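Local coordinates for phosphoribosyl-AMP cyclohydrolase (Medicago truncatula, PDB 7BGM), which probably catalyses the second and third steps of histidine biosynthesis, hydrolysing phosphoribosyl-ATP to phosphoribosyl-AMP and then opening the adenine ring of that product, at residues Thr126-Leu131 with His196-Leu201. Residues are numbered along the deposited sequence; the frame is centred on the assembly and turned at random.
Sequences TSLYAL and HAMVLL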
ATOM      1  N   THR A 126       2.896   5.919   1.234  1.00 23.07           N
ATOM      2  CA  THR A 126       2.379   5.573   2.557  1.00 22.65           C
ATOM      3  C   THR A 126       3.561   5.545   3.530  1.00 23.40           C
ATOM      4  O   THR A 126       4.711   5.713   3.125  1.00 24.21           O
ATOM      5  CB  THR A 126       1.625   4.239   2.536  1.00 20.57           C
ATOM      6  OG1 THR A 126       2.490   3.171   2.130  1.00 22.75           O
ATOM      7  CG2 THR A 126       0.442   4.304   1.573  1.00 20.98           C
ATOM      8  N   SER A 127       3.269   5.378   4.823  1.00 22.55           N
ATOM      9  CA  SER A 127       4.270   5.670   5.866  1.00 24.92           C
ATOM     10  C   SER A 127       5.633   5.008   5.639  1.00 25.60           C
ATOM     11  O   SER A 127       6.683   5.644   5.847  1.00 25.33           O
ATOM     12  CB  SER A 127       3.702   5.270   7.225  1.00 24.93           C
ATOM     13  OG  SER A 127       2.606   6.138   7.502  1.00 26.74           O
ATOM     14  N   LEU A 128       5.654   3.715   5.293  1.00 24.31           N
ATOM     15  CA  LEU A 128       6.936   3.026   5.167  1.00 22.54           C
ATOM     16  C   LEU A 128       7.759   3.598   4.019  1.00 24.40           C
ATOM     17  O   LEU A 128       8.972   3.786   4.148  1.00 25.96           O
ATOM     18  CB  LEU A 128       6.704   1.529   4.971  1.00 25.43           C
ATOM     19  CG  LEU A 128       7.895   0.601   4.825  1.00 29.70           C
ATOM     20  CD1 LEU A 128       8.797   0.751   6.050  1.00 30.31           C
ATOM     21  CD2 LEU A 128       7.383  -0.846   4.671  1.00 30.70           C
ATOM     22  N   TYR A 129       7.111   3.890   2.886  1.00 23.71           N
ATOM     23  CA  TYR A 129       7.786   4.388   1.688  1.00 24.40           C
ATOM     24  C   TYR A 129       8.125   5.873   1.818  1.00 23.80           C
ATOM     25  O   TYR A 129       9.133   6.334   1.240  1.00 24.88           O
ATOM     26  CB  TYR A 129       6.908   4.066   0.454  1.00 21.57           C
ATOM     27  CG  TYR A 129       6.671   2.563   0.469  1.00 22.48           C
ATOM     28  CD1 TYR A 129       7.668   1.687   0.015  1.00 23.23           C
ATOM     29  CD2 TYR A 129       5.495   2.001   1.051  1.00 22.08           C
ATOM     30  CE1 TYR A 129       7.509   0.309   0.089  1.00 22.36           C
ATOM     31  CE2 TYR A 129       5.330   0.614   1.128  1.00 23.39           C
ATOM     32  CZ  TYR A 129       6.369  -0.230   0.660  1.00 22.79           C
ATOM     33  OH  TYR A 129       6.261  -1.601   0.717  1.00 23.36           O
ATOM     34  N   ALA A 130       7.332   6.605   2.619  1.00 24.53           N
ATOM     35  CA  ALA A 130       7.645   7.991   2.948  1.00 24.00           C
ATOM     36  C   ALA A 130       8.940   8.063   3.747  1.00 27.01           C
ATOM     37  O   ALA A 130       9.811   8.903   3.477  1.00 29.00           O
ATOM     38  CB  ALA A 130       6.479   8.632   3.714  1.00 25.11           C
ATOM     39  N   LEU A 131       9.096   7.170   4.709  1.00 25.56           N
ATOM     40  CA  LEU A 131      10.351   7.121   5.441  1.00 26.93           C
ATOM     41  C   LEU A 131      11.511   6.756   4.517  1.00 28.51           C
ATOM     42  O   LEU A 131      12.599   7.339   4.613  1.00 29.76           O
ATOM     43  CB  LEU A 131      10.242   6.128   6.596  1.00 28.20           C
ATOM     44  CG  LEU A 131      11.545   5.922   7.381  1.00 30.76           C
ATOM     45  CD1 LEU A 131      12.028   7.245   7.966  1.00 34.66           C
ATOM     46  CD2 LEU A 131      11.306   4.926   8.492  1.00 33.68           C
ATOM     47  N   HIS A 196      16.610   2.033  11.663  1.00 33.78           N
ATOM     48  CA  HIS A 196      18.050   1.853  11.488  1.00 34.60           C
ATOM     49  C   HIS A 196      18.354   0.870  10.358  1.00 32.64           C
ATOM     50  O   HIS A 196      19.282   1.092   9.564  1.00 32.29           O
ATOM     51  CB  HIS A 196      18.679   1.414  12.810  1.00 36.52           C
ATOM     52  CG  HIS A 196      18.697   2.499  13.841  1.00 41.51           C
ATOM     53  ND1 HIS A 196      17.682   2.678  14.755  1.00 44.48           N
ATOM     54  CD2 HIS A 196      19.601   3.479  14.083  1.00 43.03           C
ATOM     55  CE1 HIS A 196      17.966   3.716  15.525  1.00 44.32           C
ATOM     56  NE2 HIS A 196      19.129   4.216  15.139  1.00 44.03           N
ATOM     57  N   ALA A 197      17.562  -0.198  10.239  1.00 32.56           N
ATOM     58  CA  ALA A 197      17.769  -1.106   9.123  1.00 32.10           C
ATOM     59  C   ALA A 197      17.579  -0.373   7.801  1.00 33.70           C
ATOM     60  O   ALA A 197      18.343  -0.583   6.856  1.00 35.27           O
ATOM     61  CB  ALA A 197      16.832  -2.305   9.219  1.00 32.08           C
ATOM     62  N   MET A 198      16.558   0.492   7.712  1.00 32.65           N
ATOM     63  CA  MET A 198      16.329   1.183   6.450  1.00 30.89           C
ATOM     64  C   MET A 198      17.457   2.149   6.100  1.00 31.87           C
ATOM     65  O   MET A 198      17.679   2.423   4.913  1.00 32.59           O
ATOM     66  CB  MET A 198      14.971   1.882   6.486  1.00 31.30           C
ATOM     67  CG  MET A 198      13.900   0.848   6.262  1.00 31.22           C
ATOM     68  SD  MET A 198      12.284   1.506   6.588  1.00 34.26           S
ATOM     69  CE  MET A 198      12.135   2.584   5.172  1.00 33.50           C
ATOM     70  N   VAL A 199      18.166   2.689   7.097  1.00 32.43           N
ATOM     71  CA  VAL A 199      19.348   3.492   6.781  1.00 34.59           C
ATOM     72  C   VAL A 199      20.421   2.626   6.127  1.00 33.89           C
ATOM     73  O   VAL A 199      21.062   3.040   5.146  1.00 34.46           O
ATOM     74  CB  VAL A 199      19.876   4.215   8.035  1.00 34.56           C
ATOM     75  CG1 VAL A 199      21.129   5.045   7.694  1.00 34.98           C
ATOM     76  CG2 VAL A 199      18.778   5.102   8.621  1.00 34.86           C
ATOM     77  N   LEU A 200      20.620   1.407   6.641  1.00 35.58           N
ATOM     78  CA  LEU A 200      21.547   0.475   5.998  1.00 34.66           C
ATOM     79  C   LEU A 200      21.085   0.113   4.589  1.00 34.18           C
ATOM     80  O   LEU A 200      21.901   0.051   3.660  1.00 33.88           O
ATOM     81  CB  LEU A 200      21.729  -0.786   6.860  1.00 33.07           C
ATOM     82  CG  LEU A 200      22.657  -1.890   6.341  1.00 33.21           C
ATOM     83  CD1 LEU A 200      23.313  -2.662   7.522  1.00 33.01           C
ATOM     84  CD2 LEU A 200      21.946  -2.883   5.435  1.00 33.96           C
ATOM     85  N   LEU A 201      19.776  -0.131   4.399  1.00 33.45           N
ATOM     86  CA  LEU A 201      19.296  -0.402   3.042  1.00 33.32           C
ATOM     87  C   LEU A 201      19.646   0.737   2.095  1.00 34.26           C
ATOM     88  O   LEU A 201      20.046   0.499   0.942  1.00 35.25           O
ATOM     89  CB  LEU A 201      17.783  -0.629   3.038  1.00 30.38           C
ATOM     90  CG  LEU A 201      17.232  -1.834   3.797  1.00 28.05           C
ATOM     91  CD1 LEU A 201      15.727  -1.947   3.565  1.00 29.81           C
ATOM     92  CD2 LEU A 201      17.937  -3.120   3.365  1.00 30.02           C
TER
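Met198 reaches from helix 183-204 to Leu128 and Leu131, one turn apart at the start of helix 127-140, a worked example of how one flexible thioether can join two helices. Along 196-201, after His196, which packs on helix 159-178, Met198 starts toward 126-131, and its thioether lies against both leucine ends. Met198 SD is 3.6 Å from Leu128 CD1 and 4.0 Å from Leu131 CD2. A bend at the last torsion (chi3 71°) turns the methyl toward the backbone, where Met198 CE rests 3.5 Å from Leu128 O. Val208 of helix 208-218 touches both Leu128 and Met198, and Phe219 of the second subunit packs on Leu131, placing the contact where the all-helical, MazG-clan pyrophosphohydrolase part meets the dimer partner. The side chain of Leu131 also comes within about 4 Å of that of Tyr195 and about 6 Å of that of Thr152, both AMP-binding residues. Without the thioether, as with an alanine here, Leu128 and Leu131 would probably face a gap and lose their tie to helix 183-204. Leu131 CA and Met198 CA, the nearest pair of CA atoms, are 8.5 Å apart, and this buried, apolar join relies on dispersion and close packing, without a polar pair between the segments.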